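Acetaldehyde dehydrogenase (Acetylating) (Geobacillus thermoglucosidasius, PDB 5J78) probably catalyses the reversible NAD-dependent, CoA-acetylating oxidation of acetaldehyde to acetyl-CoA, a reaction that ethanol-forming bacteria run toward acetaldehyde. Local coordinates at residues R123-Q129 with N462-F468; I153-N159 with V455-F461; T214-T220 with K234-V239; A46-L50 with P190-I194; P414-I418 with T451-V455. All coordinates share one frame; numbering follows the deposited sequence.

Interaction 1 (R123-Q129 with N462-F468)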
# COMPACT_ATOMS: atom_id res chain seq x y z
N ARG A 123 -32.77 33.88 -12.64
CA ARG A 123 -31.58 34.58 -13.16
C ARG A 123 -30.31 33.71 -13.09
O ARG A 123 -29.31 34.08 -12.46
CB ARG A 123 -31.37 35.91 -12.43
CG ARG A 123 -32.55 36.88 -12.56
CD ARG A 123 -32.17 38.31 -12.19
NE ARG A 123 -31.43 38.97 -13.27
CZ ARG A 123 -30.89 40.18 -13.19
NH1 ARG A 123 -30.98 40.88 -12.07
NH2 ARG A 123 -30.23 40.68 -14.22
N VAL A 124 -30.37 32.57 -13.78
CA VAL A 124 -29.32 31.56 -13.80
C VAL A 124 -29.20 31.00 -15.21
O VAL A 124 -30.21 30.56 -15.77
CB VAL A 124 -29.60 30.37 -12.83
CG1 VAL A 124 -28.54 29.25 -13.00
CG2 VAL A 124 -29.68 30.83 -11.40
N TRP A 125 -27.99 31.02 -15.78
CA TRP A 125 -27.70 30.30 -17.02
C TRP A 125 -26.96 29.01 -16.67
O TRP A 125 -26.07 29.01 -15.81
CB TRP A 125 -26.81 31.11 -17.98
CG TRP A 125 -27.22 32.49 -18.24
CD1 TRP A 125 -28.47 33.02 -18.12
CD2 TRP A 125 -26.37 33.56 -18.68
NE1 TRP A 125 -28.45 34.35 -18.45
CE2 TRP A 125 -27.17 34.71 -18.80
CE3 TRP A 125 -25.00 33.65 -18.99
CZ2 TRP A 125 -26.66 35.93 -19.22
CZ3 TRP A 125 -24.49 34.87 -19.40
CH2 TRP A 125 -25.32 36.00 -19.51
N GLU A 126 -27.32 27.92 -17.33
CA GLU A 126 -26.58 26.66 -17.23
C GLU A 126 -25.69 26.47 -18.43
O GLU A 126 -26.14 26.55 -19.58
CB GLU A 126 -27.53 25.48 -17.11
CG GLU A 126 -28.48 25.52 -15.95
CD GLU A 126 -29.32 24.23 -15.88
OE1 GLU A 126 -29.25 23.43 -16.84
OE2 GLU A 126 -30.02 24.01 -14.88
N ILE A 127 -24.41 26.22 -18.17
CA ILE A 127 -23.42 25.97 -19.21
C ILE A 127 -23.01 24.50 -19.12
O ILE A 127 -22.69 24.01 -18.03
CB ILE A 127 -22.18 26.85 -19.06
CG1 ILE A 127 -22.54 28.33 -19.07
CG2 ILE A 127 -21.18 26.56 -20.16
CD1 ILE A 127 -21.40 29.20 -18.55
N ALA A 128 -23.03 23.80 -20.25
CA ALA A 128 -22.55 22.42 -20.31
C ALA A 128 -21.03 22.43 -20.35
O ALA A 128 -20.42 23.12 -21.18
CB ALA A 128 -23.11 21.69 -21.52
N GLN A 129 -20.42 21.69 -19.44
CA GLN A 129 -18.97 21.61 -19.32
C GLN A 129 -18.47 20.17 -19.41
O GLN A 129 -18.72 19.37 -18.51
CB GLN A 129 -18.51 22.23 -18.00
CG GLN A 129 -16.99 22.22 -17.81
CD GLN A 129 -16.29 23.06 -18.89
OE1 GLN A 129 -16.66 24.22 -19.14
NE2 GLN A 129 -15.30 22.47 -19.54
N ASN A 462 -20.42 18.29 -16.67
CA ASN A 462 -20.79 19.05 -15.48
C ASN A 462 -21.65 20.22 -15.89
O ASN A 462 -21.54 20.69 -17.02
CB ASN A 462 -19.54 19.55 -14.76
CG ASN A 462 -18.63 18.43 -14.29
OD1 ASN A 462 -17.40 18.48 -14.48
ND2 ASN A 462 -19.20 17.41 -13.68
N ILE A 463 -22.50 20.70 -14.98
CA ILE A 463 -23.22 21.94 -15.23
C ILE A 463 -22.56 23.06 -14.43
O ILE A 463 -22.39 22.95 -13.21
CB ILE A 463 -24.72 21.78 -14.88
CG1 ILE A 463 -25.36 20.84 -15.90
CG2 ILE A 463 -25.43 23.13 -14.96
CD1 ILE A 463 -26.70 20.31 -15.54
N LYS A 464 -22.14 24.11 -15.15
CA LYS A 464 -21.70 25.36 -14.55
C LYS A 464 -22.88 26.32 -14.50
O LYS A 464 -23.65 26.41 -15.47
CB LYS A 464 -20.55 25.98 -15.34
CG LYS A 464 -19.35 25.03 -15.57
CD LYS A 464 -18.18 25.74 -16.23
CE LYS A 464 -18.55 26.38 -17.58
NZ LYS A 464 -17.43 27.22 -18.12
N ARG A 465 -23.04 27.04 -13.39
CA ARG A 465 -24.19 27.94 -13.25
C ARG A 465 -23.74 29.40 -13.13
O ARG A 465 -23.01 29.77 -12.21
CB ARG A 465 -25.03 27.52 -12.05
CG ARG A 465 -25.59 26.10 -12.24
CD ARG A 465 -26.14 25.50 -10.98
NE ARG A 465 -26.94 24.29 -11.25
CZ ARG A 465 -26.48 23.04 -11.18
NH1 ARG A 465 -25.21 22.80 -10.86
NH2 ARG A 465 -27.29 22.02 -11.43
N VAL A 466 -24.13 30.20 -14.12
CA VAL A 466 -23.93 31.64 -14.09
C VAL A 466 -25.12 32.26 -13.37
O VAL A 466 -26.24 32.22 -13.88
CB VAL A 466 -23.81 32.22 -15.50
CG1 VAL A 466 -23.53 33.73 -15.43
CG2 VAL A 466 -22.73 31.47 -16.31
N ALA A 467 -24.89 32.84 -12.19
CA ALA A 467 -26.00 33.22 -11.32
C ALA A 467 -25.87 34.63 -10.82
O ALA A 467 -24.83 35.02 -10.29
CB ALA A 467 -26.10 32.24 -10.14
N PHE A 468 -26.94 35.40 -10.98
CA PHE A 468 -26.88 36.84 -10.73
C PHE A 468 -27.35 37.14 -9.31
O PHE A 468 -28.21 36.45 -8.76
CB PHE A 468 -27.75 37.62 -11.73
CG PHE A 468 -27.22 37.63 -13.13
CD1 PHE A 468 -27.27 36.48 -13.92
CD2 PHE A 468 -26.73 38.81 -13.69
CE1 PHE A 468 -26.80 36.49 -15.24
CE2 PHE A 468 -26.26 38.83 -15.01
CZ PHE A 468 -26.31 37.67 -15.79
O HOH W 1 -29.53 24.97 -12.51
O HOH W 2 -14.60 25.74 -18.72
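Trp125 and Val466 exchange a pair of backbone hydrogen bonds, N to O, each 2.8 Å long, and the same antiparallel pairing recurs at Ile127 with Lys464 and at Gln129 with Asn462. Phe468 N adds a nearly straight bond (163°) to Arg123 O. Side-chain polar groups look mostly elsewhere. Lys464 NZ makes a weak 3.3 Å bond to Gln129 OE1, and one water donates to that OE1 and accepts from NZ, but the lysine's stronger acceptors are Lys413 O and Ile411 O of the second subunit. Glu126 OE2 and Arg465 NE share one water; the carboxylate bridges to Arg117, the guanidinium to Asp453 of the second subunit. On the face of Trp125, Phe468 stands edge-on, centroids 5.5 Å apart and planes at 65°. Val466, with CG1 anti to N (chi1 -177°), sets CG2 3.5 Å from Ile127 CD1. Arg465 to Phe468 also pair in parallel with the second subunit, implying a sheet continued across the interface, where Lys464 and Arg465 find their stronger polar partners.

Interaction 2 (I153-N159 with V455-F461)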
# COMPACT_ATOMS: atom_id res chain seq x y z
N ILE A 153 -21.84 8.38 -26.13
CA ILE A 153 -22.21 9.30 -25.05
C ILE A 153 -21.02 10.17 -24.64
O ILE A 153 -21.19 11.32 -24.25
CB ILE A 153 -22.78 8.58 -23.80
CG1 ILE A 153 -21.76 7.66 -23.11
CG2 ILE A 153 -24.07 7.79 -24.14
CD1 ILE A 153 -22.25 7.16 -21.73
N ALA A 154 -19.80 9.64 -24.74
CA ALA A 154 -18.63 10.44 -24.39
C ALA A 154 -18.41 11.57 -25.38
O ALA A 154 -18.12 12.70 -24.98
CB ALA A 154 -17.37 9.56 -24.31
N VAL A 155 -18.52 11.27 -26.67
CA VAL A 155 -18.22 12.29 -27.68
C VAL A 155 -19.34 13.33 -27.76
O VAL A 155 -19.08 14.51 -27.93
CB VAL A 155 -17.97 11.64 -29.06
CG1 VAL A 155 -17.83 12.71 -30.17
CG2 VAL A 155 -16.72 10.79 -29.01
N LYS A 156 -20.58 12.89 -27.62
CA LYS A 156 -21.72 13.80 -27.63
C LYS A 156 -21.59 14.86 -26.52
O LYS A 156 -21.98 16.01 -26.71
CB LYS A 156 -23.02 13.01 -27.50
CG LYS A 156 -24.30 13.82 -27.29
CD LYS A 156 -24.71 14.61 -28.51
CE LYS A 156 -25.75 15.66 -28.13
NZ LYS A 156 -26.52 16.23 -29.28
N ALA A 157 -21.00 14.48 -25.37
CA ALA A 157 -20.78 15.43 -24.27
C ALA A 157 -19.45 16.18 -24.40
O ALA A 157 -19.07 16.96 -23.51
CB ALA A 157 -20.86 14.71 -22.94
N ARG A 158 -18.76 15.91 -25.51
CA ARG A 158 -17.56 16.63 -25.95
C ARG A 158 -16.29 16.22 -25.21
O ARG A 158 -15.38 17.03 -25.01
CB ARG A 158 -17.77 18.14 -25.85
CG ARG A 158 -18.99 18.64 -26.64
CD ARG A 158 -19.64 19.85 -26.00
NE ARG A 158 -18.82 21.04 -26.16
CZ ARG A 158 -18.77 22.05 -25.31
NH1 ARG A 158 -19.50 22.06 -24.21
NH2 ARG A 158 -17.99 23.08 -25.56
N ASN A 159 -16.22 14.95 -24.86
CA ASN A 159 -15.05 14.35 -24.24
C ASN A 159 -14.22 13.52 -25.20
O ASN A 159 -14.70 13.10 -26.25
CB ASN A 159 -15.50 13.46 -23.07
CG ASN A 159 -16.42 14.19 -22.13
OD1 ASN A 159 -15.98 15.09 -21.40
ND2 ASN A 159 -17.70 13.85 -22.16
N VAL A 455 -26.51 4.93 -16.97
CA VAL A 455 -25.55 5.96 -17.31
C VAL A 455 -25.70 6.36 -18.76
O VAL A 455 -25.85 5.51 -19.63
CB VAL A 455 -24.10 5.50 -17.04
CG1 VAL A 455 -23.08 6.52 -17.55
CG2 VAL A 455 -23.92 5.22 -15.55
N THR A 456 -25.65 7.67 -19.01
CA THR A 456 -25.93 8.21 -20.33
C THR A 456 -25.17 9.55 -20.47
O THR A 456 -24.29 9.86 -19.65
CB THR A 456 -27.47 8.34 -20.57
OG1 THR A 456 -27.73 8.86 -21.88
CG2 THR A 456 -28.14 9.23 -19.54
N VAL A 457 -25.46 10.32 -21.52
CA VAL A 457 -24.65 11.52 -21.83
C VAL A 457 -24.63 12.61 -20.71
O VAL A 457 -23.63 13.32 -20.54
CB VAL A 457 -25.14 12.15 -23.15
CG1 VAL A 457 -26.56 12.70 -23.01
CG2 VAL A 457 -24.19 13.23 -23.64
N THR A 458 -25.70 12.71 -19.94
CA THR A 458 -25.80 13.72 -18.91
C THR A 458 -24.86 13.41 -17.73
O THR A 458 -24.60 14.27 -16.91
CB THR A 458 -27.23 13.87 -18.42
OG1 THR A 458 -27.74 12.61 -17.96
CG2 THR A 458 -28.10 14.37 -19.57
N HIS A 459 -24.34 12.18 -17.67
CA HIS A 459 -23.37 11.84 -16.63
C HIS A 459 -21.94 12.25 -17.02
O HIS A 459 -21.03 12.21 -16.18
CB HIS A 459 -23.44 10.34 -16.32
CG HIS A 459 -24.75 9.92 -15.74
ND1 HIS A 459 -25.75 9.33 -16.50
CD2 HIS A 459 -25.26 10.06 -14.49
CE1 HIS A 459 -26.80 9.11 -15.74
NE2 HIS A 459 -26.53 9.53 -14.52
N LEU A 460 -21.76 12.67 -18.27
CA LEU A 460 -20.42 13.02 -18.77
C LEU A 460 -20.20 14.50 -19.10
O LEU A 460 -19.24 14.83 -19.80
CB LEU A 460 -20.10 12.16 -20.00
CG LEU A 460 -20.09 10.66 -19.70
CD1 LEU A 460 -19.69 9.89 -20.97
CD2 LEU A 460 -19.15 10.31 -18.56
N PHE A 461 -21.05 15.39 -18.61
CA PHE A 461 -20.69 16.80 -18.52
C PHE A 461 -21.21 17.37 -17.21
O PHE A 461 -22.23 16.94 -16.69
CB PHE A 461 -21.18 17.64 -19.71
CG PHE A 461 -22.69 17.65 -19.90
CD1 PHE A 461 -23.34 16.64 -20.60
CD2 PHE A 461 -23.46 18.69 -19.41
CE1 PHE A 461 -24.74 16.66 -20.79
CE2 PHE A 461 -24.84 18.72 -19.60
CZ PHE A 461 -25.49 17.71 -20.27
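Ile153 and Leu460 meet at about a right angle, CG1 of the isoleucine 3.7 Å from CD1 of the leucine. Ile153 holds CG1 between its backbone N and carbonyl carbon (chi1 64°), which aims that branch at Leu460 and leaves CG2 beside Val457 N. The same leucine methyl rests 3.6 Å from Ala154 CA, so it lies directly against the helix backbone. Val457 CG2 touches both Lys156 CG and Ala157 CB, each at 3.7 Å, and Ala157 CB also meets the edge of the Phe461 ring. Here helix 143-156 ends in a Schellman motif, with Arg158 at positive phi, and the chain turns toward strand 160-165; the short 3-10 segment 457-459 packs on this C-terminal turn just before strand 461-468. Asn159 ND2 ties both sides together: it donates to Leu460 O at 3.0 Å, with that oxygen in the amide plane of Asn159, and back to Ala154 O at 3.1 Å, while OD1 accepts from Gly132 N. A leucine in its place would probably leave Leu460 O and Gly132 N without these mates, loosening the tie between helix end and loop. Away from this dense patch the contact thins: Val455 CG1 reaches Ile153 CD1 only at 4.3 Å, Lys156 NZ leaves the contact for a buried salt bridge with Asp59, and Thr458 marks the exposed side.

Interaction 3 (T214-T220 with K234-V239). With MG (magnesium ion), chain H.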
# COMPACT_ATOMS: atom_id res chain seq x y z
N THR A 214 -6.44 11.63 -16.46
CA THR A 214 -7.74 10.94 -16.50
C THR A 214 -8.75 11.71 -15.64
O THR A 214 -8.46 12.04 -14.48
CB THR A 214 -7.60 9.49 -16.00
OG1 THR A 214 -6.86 8.74 -16.97
CG2 THR A 214 -8.94 8.84 -15.77
N ASP A 215 -9.94 11.99 -16.17
CA ASP A 215 -10.92 12.83 -15.45
C ASP A 215 -12.06 12.07 -14.77
O ASP A 215 -12.45 12.38 -13.65
CB ASP A 215 -11.51 13.85 -16.40
CG ASP A 215 -10.50 14.88 -16.79
OD1 ASP A 215 -9.91 15.50 -15.87
OD2 ASP A 215 -10.24 15.01 -18.00
N VAL A 216 -12.62 11.10 -15.49
CA VAL A 216 -13.68 10.24 -14.96
C VAL A 216 -13.45 8.82 -15.47
O VAL A 216 -13.04 8.61 -16.62
CB VAL A 216 -15.07 10.74 -15.37
CG1 VAL A 216 -16.15 9.84 -14.80
CG2 VAL A 216 -15.27 12.19 -14.86
N ILE A 217 -13.69 7.85 -14.58
CA ILE A 217 -13.68 6.43 -14.93
C ILE A 217 -15.11 5.92 -15.05
O ILE A 217 -15.90 6.03 -14.11
CB ILE A 217 -12.95 5.57 -13.85
CG1 ILE A 217 -11.56 6.12 -13.55
CG2 ILE A 217 -12.90 4.05 -14.26
CD1 ILE A 217 -10.94 5.56 -12.28
N LEU A 218 -15.46 5.38 -16.21
CA LEU A 218 -16.66 4.54 -16.36
C LEU A 218 -16.23 3.09 -16.24
O LEU A 218 -15.58 2.55 -17.13
CB LEU A 218 -17.34 4.75 -17.71
CG LEU A 218 -17.90 6.13 -18.04
CD1 LEU A 218 -18.67 6.03 -19.35
CD2 LEU A 218 -18.80 6.64 -16.92
N ALA A 219 -16.62 2.46 -15.13
CA ALA A 219 -16.13 1.13 -14.81
C ALA A 219 -17.26 0.10 -14.94
O ALA A 219 -18.05 -0.10 -14.02
CB ALA A 219 -15.55 1.11 -13.43
N THR A 220 -17.33 -0.52 -16.11
CA THR A 220 -18.27 -1.60 -16.33
C THR A 220 -17.50 -2.91 -16.29
O THR A 220 -16.78 -3.26 -17.21
CB THR A 220 -19.00 -1.42 -17.66
OG1 THR A 220 -19.51 -0.08 -17.72
CG2 THR A 220 -20.16 -2.43 -17.78
N LYS A 234 -9.95 8.84 -8.18
CA LYS A 234 -10.69 9.59 -9.22
C LYS A 234 -12.20 9.42 -9.09
O LYS A 234 -12.67 8.40 -8.62
CB LYS A 234 -10.33 9.13 -10.64
CG LYS A 234 -8.90 9.17 -10.99
CD LYS A 234 -8.47 10.55 -11.39
CE LYS A 234 -7.08 10.49 -11.99
NZ LYS A 234 -6.65 11.86 -12.36
N PRO A 235 -12.97 10.39 -9.59
CA PRO A 235 -14.40 10.23 -9.75
C PRO A 235 -14.72 9.05 -10.67
O PRO A 235 -14.10 8.91 -11.75
CB PRO A 235 -14.84 11.57 -10.36
CG PRO A 235 -13.75 12.50 -10.05
CD PRO A 235 -12.51 11.70 -10.07
N ALA A 236 -15.64 8.19 -10.25
CA ALA A 236 -16.02 7.00 -11.04
C ALA A 236 -17.52 6.73 -11.05
O ALA A 236 -18.22 6.93 -10.06
CB ALA A 236 -15.31 5.78 -10.51
N TYR A 237 -17.98 6.25 -12.20
CA TYR A 237 -19.29 5.65 -12.31
C TYR A 237 -19.11 4.16 -12.49
O TYR A 237 -18.67 3.69 -13.55
CB TYR A 237 -20.08 6.24 -13.47
CG TYR A 237 -20.49 7.68 -13.27
CD1 TYR A 237 -21.66 8.00 -12.60
CD2 TYR A 237 -19.72 8.72 -13.77
CE1 TYR A 237 -22.04 9.32 -12.41
CE2 TYR A 237 -20.10 10.04 -13.59
CZ TYR A 237 -21.26 10.33 -12.91
OH TYR A 237 -21.63 11.64 -12.72
N GLY A 238 -19.47 3.41 -11.45
CA GLY A 238 -19.33 1.96 -11.47
C GLY A 238 -20.65 1.28 -11.73
O GLY A 238 -21.70 1.93 -11.78
N VAL A 239 -20.61 -0.03 -11.91
CA VAL A 239 -21.79 -0.87 -11.93
C VAL A 239 -21.73 -1.85 -10.78
O VAL A 239 -20.74 -1.92 -10.06
CB VAL A 239 -21.92 -1.67 -13.24
CG1 VAL A 239 -21.94 -0.74 -14.44
CG2 VAL A 239 -20.78 -2.68 -13.36
MG MG H . -8.08 16.51 -15.23
O HOH W 3 -7.61 15.00 -13.86
O HOH W 4 -8.86 18.07 -16.33
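Tyr237 and Leu218 lie on one face of the paired strands, where Leu218 CD2 slants across to 3.7 Å from Tyr237 CB. Val216 CG1 approaches the same ring at its edge, 3.9 Å from Tyr237 CD2, and His459 meets the ring with planes at about 70°. The other face carries Ile217 and Ala236, whose CB atoms are 4.1 Å apart; Ile217 CD1 extends to Lys234 CB, the two side chains roughly perpendicular. Lys234, bent at chi2 (-82°), runs back beside the strand, and its NZ donates to Thr214 O at 2.8 Å in the carbonyl plane, with His211 O as a second acceptor. With an alanine here, Thr214 O and His211 O would probably lose their charged donor, and Thr214 the packing of CD and CE. Thr214 O also accepts from a water bound to the magnesium ion, which Asp215 OD1 ligates at 2.2 Å while OD2 accepts from Ile133 N. Ile217 N to Pro235 O, Tyr237 N to Ile217 O and Ala219 N to Tyr237 O form the pairing, the short strand segments within 7° of parallel. Strand 216-219, helix 223-229 and strand 236-238 make a beta-alpha-beta crossover, as in the Rossmann-like cofactor-binding domain of aldehyde dehydrogenases.

Interaction 4 (A46-L50 with P190-I194)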
# COMPACT_ATOMS: atom_id res chain seq x y z
N ALA A 46 -6.81 16.28 -28.34
CA ALA A 46 -7.97 16.07 -29.19
C ALA A 46 -9.22 16.69 -28.57
O ALA A 46 -10.01 17.35 -29.25
CB ALA A 46 -8.19 14.60 -29.42
N GLN A 47 -9.39 16.48 -27.27
CA GLN A 47 -10.55 17.00 -26.57
C GLN A 47 -10.61 18.53 -26.61
O GLN A 47 -11.69 19.11 -26.72
CB GLN A 47 -10.57 16.51 -25.11
CG GLN A 47 -11.88 16.79 -24.38
CD GLN A 47 -11.98 18.22 -23.85
OE1 GLN A 47 -10.98 18.85 -23.51
NE2 GLN A 47 -13.21 18.74 -23.78
N LYS A 48 -9.45 19.17 -26.51
CA LYS A 48 -9.40 20.63 -26.59
C LYS A 48 -9.93 21.11 -27.94
O LYS A 48 -10.65 22.11 -28.02
CB LYS A 48 -7.97 21.14 -26.37
CG LYS A 48 -7.80 21.96 -25.12
CD LYS A 48 -6.98 21.25 -24.08
CE LYS A 48 -7.35 21.71 -22.67
NZ LYS A 48 -6.88 20.73 -21.64
N ILE A 49 -9.58 20.39 -28.99
CA ILE A 49 -10.07 20.71 -30.32
C ILE A 49 -11.56 20.42 -30.38
O ILE A 49 -12.34 21.21 -30.90
CB ILE A 49 -9.34 19.91 -31.41
CG1 ILE A 49 -7.85 20.29 -31.41
CG2 ILE A 49 -9.97 20.16 -32.79
CD1 ILE A 49 -6.99 19.40 -32.29
N LEU A 50 -11.97 19.28 -29.84
CA LEU A 50 -13.36 18.93 -29.93
C LEU A 50 -14.22 19.98 -29.21
O LEU A 50 -15.28 20.37 -29.70
CB LEU A 50 -13.63 17.54 -29.33
CG LEU A 50 -15.04 17.02 -29.61
CD1 LEU A 50 -15.21 16.64 -31.08
CD2 LEU A 50 -15.40 15.82 -28.73
N PRO A 190 -10.96 15.29 -34.45
CA PRO A 190 -9.49 15.21 -34.39
C PRO A 190 -8.96 13.79 -34.16
O PRO A 190 -9.63 12.95 -33.52
CB PRO A 190 -9.15 16.10 -33.19
CG PRO A 190 -10.33 15.97 -32.32
CD PRO A 190 -11.50 15.97 -33.26
N LYS A 191 -7.75 13.52 -34.64
CA LYS A 191 -7.07 12.26 -34.31
C LYS A 191 -6.89 12.12 -32.80
O LYS A 191 -6.65 13.11 -32.11
CB LYS A 191 -5.70 12.19 -34.99
CG LYS A 191 -5.77 11.95 -36.48
CD LYS A 191 -4.39 12.05 -37.13
CE LYS A 191 -4.50 11.94 -38.65
NZ LYS A 191 -5.25 10.72 -39.08
N GLY A 192 -6.99 10.88 -32.30
CA GLY A 192 -6.63 10.58 -30.92
C GLY A 192 -7.78 10.72 -29.93
O GLY A 192 -7.59 10.52 -28.74
N LEU A 193 -8.97 11.05 -30.44
CA LEU A 193 -10.14 11.29 -29.60
C LEU A 193 -10.61 10.04 -28.86
O LEU A 193 -11.00 10.10 -27.69
CB LEU A 193 -11.27 11.82 -30.45
CG LEU A 193 -12.45 12.36 -29.67
CD1 LEU A 193 -12.07 13.64 -28.91
CD2 LEU A 193 -13.61 12.61 -30.60
N ILE A 194 -10.61 8.94 -29.60
CA ILE A 194 -11.06 7.62 -29.15
C ILE A 194 -9.91 6.65 -29.37
O ILE A 194 -9.41 6.52 -30.49
CB ILE A 194 -12.28 7.14 -29.93
CG1 ILE A 194 -13.44 8.12 -29.79
CG2 ILE A 194 -12.71 5.76 -29.46
CD1 ILE A 194 -14.45 7.98 -30.90
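A type II beta turn, Pro190 to Leu193, packs against the C-terminal part of helix 28-51, ahead of strand 194-196. Ala46 sits at the centre of the contact: its CB lies 3.4 Å from Lys191 O and 3.9 Å from Pro190 CG, and with so small a side chain the helix can come close to the turn backbone. Pro190 CG also rests 3.4 Å from Ala46 O, a carbonyl that already accepts the helical bond from Leu50 N. Ile49 and the proline ring lie alongside one another, pointing opposite ways, with Ile49 CD1 4.0 Å from Pro190 CB. Deeper in, Leu50 lies nearly perpendicular to Leu193, CD2 of the first 4.0 Å from CD1 of the second; each leucine carries CG anti to its own nitrogen (chi1 near -170°), swinging the methyls into that meeting. Gly192 takes a phi of 90°, where a side chain would collide with the carbonyl oxygen before it. Ile58 and Ile61 of helix 55-84 flank Leu50, and Val155 of helix 143-156 flanks Leu193. Since the two segments share purely van der Waals contacts, their fit depends on shape, with the leucine pair buried and Ile49 at the exposed margin.

Interaction 5 (P414-I418 with T451-V455)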
# COMPACT_ATOMS: atom_id res chain seq x y z
N PRO A 414 -35.06 -3.32 -3.69
CA PRO A 414 -33.80 -2.58 -3.84
C PRO A 414 -33.17 -2.88 -5.19
O PRO A 414 -32.22 -3.67 -5.29
CB PRO A 414 -32.95 -3.11 -2.69
CG PRO A 414 -33.40 -4.55 -2.58
CD PRO A 414 -34.90 -4.46 -2.78
N ALA A 415 -33.73 -2.26 -6.22
CA ALA A 415 -33.24 -2.39 -7.57
C ALA A 415 -33.50 -1.08 -8.29
O ALA A 415 -34.57 -0.50 -8.15
CB ALA A 415 -33.93 -3.58 -8.31
N GLY A 416 -32.52 -0.60 -9.06
CA GLY A 416 -32.71 0.63 -9.81
C GLY A 416 -33.66 0.50 -10.99
O GLY A 416 -34.26 1.49 -11.43
N ARG A 417 -33.76 -0.71 -11.52
CA ARG A 417 -34.65 -1.03 -12.64
C ARG A 417 -35.66 -2.07 -12.17
O ARG A 417 -35.28 -3.19 -11.89
CB ARG A 417 -33.88 -1.58 -13.84
CG ARG A 417 -33.04 -0.55 -14.64
CD ARG A 417 -31.62 -1.00 -14.78
NE ARG A 417 -31.04 -1.16 -13.45
CZ ARG A 417 -30.32 -0.24 -12.82
NH1 ARG A 417 -30.01 0.92 -13.41
NH2 ARG A 417 -29.88 -0.49 -11.60
N ILE A 418 -36.94 -1.70 -12.10
CA ILE A 418 -37.99 -2.58 -11.61
C ILE A 418 -38.93 -2.81 -12.80
O ILE A 418 -39.78 -1.98 -13.14
CB ILE A 418 -38.72 -1.99 -10.39
CG1 ILE A 418 -37.73 -1.83 -9.22
CG2 ILE A 418 -39.85 -2.91 -9.92
CD1 ILE A 418 -38.26 -1.00 -8.03
N THR A 451 -24.41 6.13 -8.46
CA THR A 451 -25.76 6.33 -9.00
C THR A 451 -26.48 5.01 -9.31
O THR A 451 -25.85 3.97 -9.50
CB THR A 451 -25.75 7.17 -10.29
OG1 THR A 451 -27.09 7.50 -10.65
CG2 THR A 451 -25.09 6.42 -11.43
N SER A 452 -27.80 5.09 -9.35
CA SER A 452 -28.67 3.96 -9.72
C SER A 452 -29.21 4.15 -11.12
O SER A 452 -30.00 3.33 -11.59
CB SER A 452 -29.85 3.83 -8.75
OG SER A 452 -30.60 5.03 -8.74
N ASP A 453 -28.82 5.24 -11.76
CA ASP A 453 -29.23 5.53 -13.13
C ASP A 453 -28.62 4.58 -14.14
O ASP A 453 -27.53 4.04 -13.92
CB ASP A 453 -28.81 6.94 -13.54
CG ASP A 453 -29.45 8.02 -12.72
OD1 ASP A 453 -30.40 7.74 -11.95
OD2 ASP A 453 -29.00 9.18 -12.88
N ASN A 454 -29.31 4.42 -15.26
CA ASN A 454 -28.69 3.99 -16.49
C ASN A 454 -27.81 5.16 -16.92
O ASN A 454 -28.31 6.27 -17.16
CB ASN A 454 -29.73 3.64 -17.57
CG ASN A 454 -30.41 2.29 -17.33
OD1 ASN A 454 -30.52 1.84 -16.20
ND2 ASN A 454 -30.85 1.64 -18.41
N VAL A 455 -26.51 4.93 -16.97
CA VAL A 455 -25.55 5.96 -17.31
C VAL A 455 -25.70 6.36 -18.76
O VAL A 455 -25.85 5.51 -19.63
CB VAL A 455 -24.10 5.50 -17.04
CG1 VAL A 455 -23.08 6.52 -17.55
CG2 VAL A 455 -23.92 5.22 -15.55
O HOH W 5 -32.68 3.51 -12.17
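Arg417 NH1 is shared by two acceptors across the contact, Asn454 OD1 and Ser452 O, each 3.0 Å away. The bond to Asn454 OD1 is the sounder: it is nearly straight (164°), the oxygen lies in the guanidinium plane, and amide and guanidinium are almost coplanar, 17° apart. The bond from NH1 to Ser452 O is bent and weak. Two bends in the arginine chain, at chi2 (127°) and chi3, fold the head back so that CD also passes 3.4 Å from Asn454 OD1. Beyond the pair, Arg417 NH2 donates to Gly442 O and His394 O, and Asn454 ND2 to Lys436 O and Gly428 O, which fixes the rotation of both flat groups. These carbonyls would probably stabilise the buried positive charge. Gly416 CA lies 4.2 Å from Ser452 O, where a side chain would clash. Strand 415-420 turns a corner at Gly416 and, beside strand 395-399, is outermost in the parallel sheet within this chain; Arg417 and Ile418 pair with a parallel strand of the second subunit, while segment 451-455 belongs to the loop leading toward strand 461-468.

Interactions 1, 2 and 5 follow one C-terminal course, from the loop 451-455 through 455-461 into the strand 462-468. Interactions 2 and 5 share Val455 and are joined where His459 NE2 meets Asp453 OD2 at 3.0 Å, a probable hydrogen bond. Interaction 2 is central: it also touches interaction 1 (Ala128 CB to Phe461 CD2, 3.7 Å), interaction 3 (Leu460 CD2 to Leu218 CD2, 4.0 Å) and interaction 4, where Arg158 O probably accepts from Gln47 NE2 at 3.0 Å. Interactions 1, 3 and 5 all touch the second subunit. Asp215 of interaction 3 binds magnesium; the side chains of Asn159 (interaction 2) and Gln47 (interaction 4) lie about 10 and 9 Å from a bound magnesium ion.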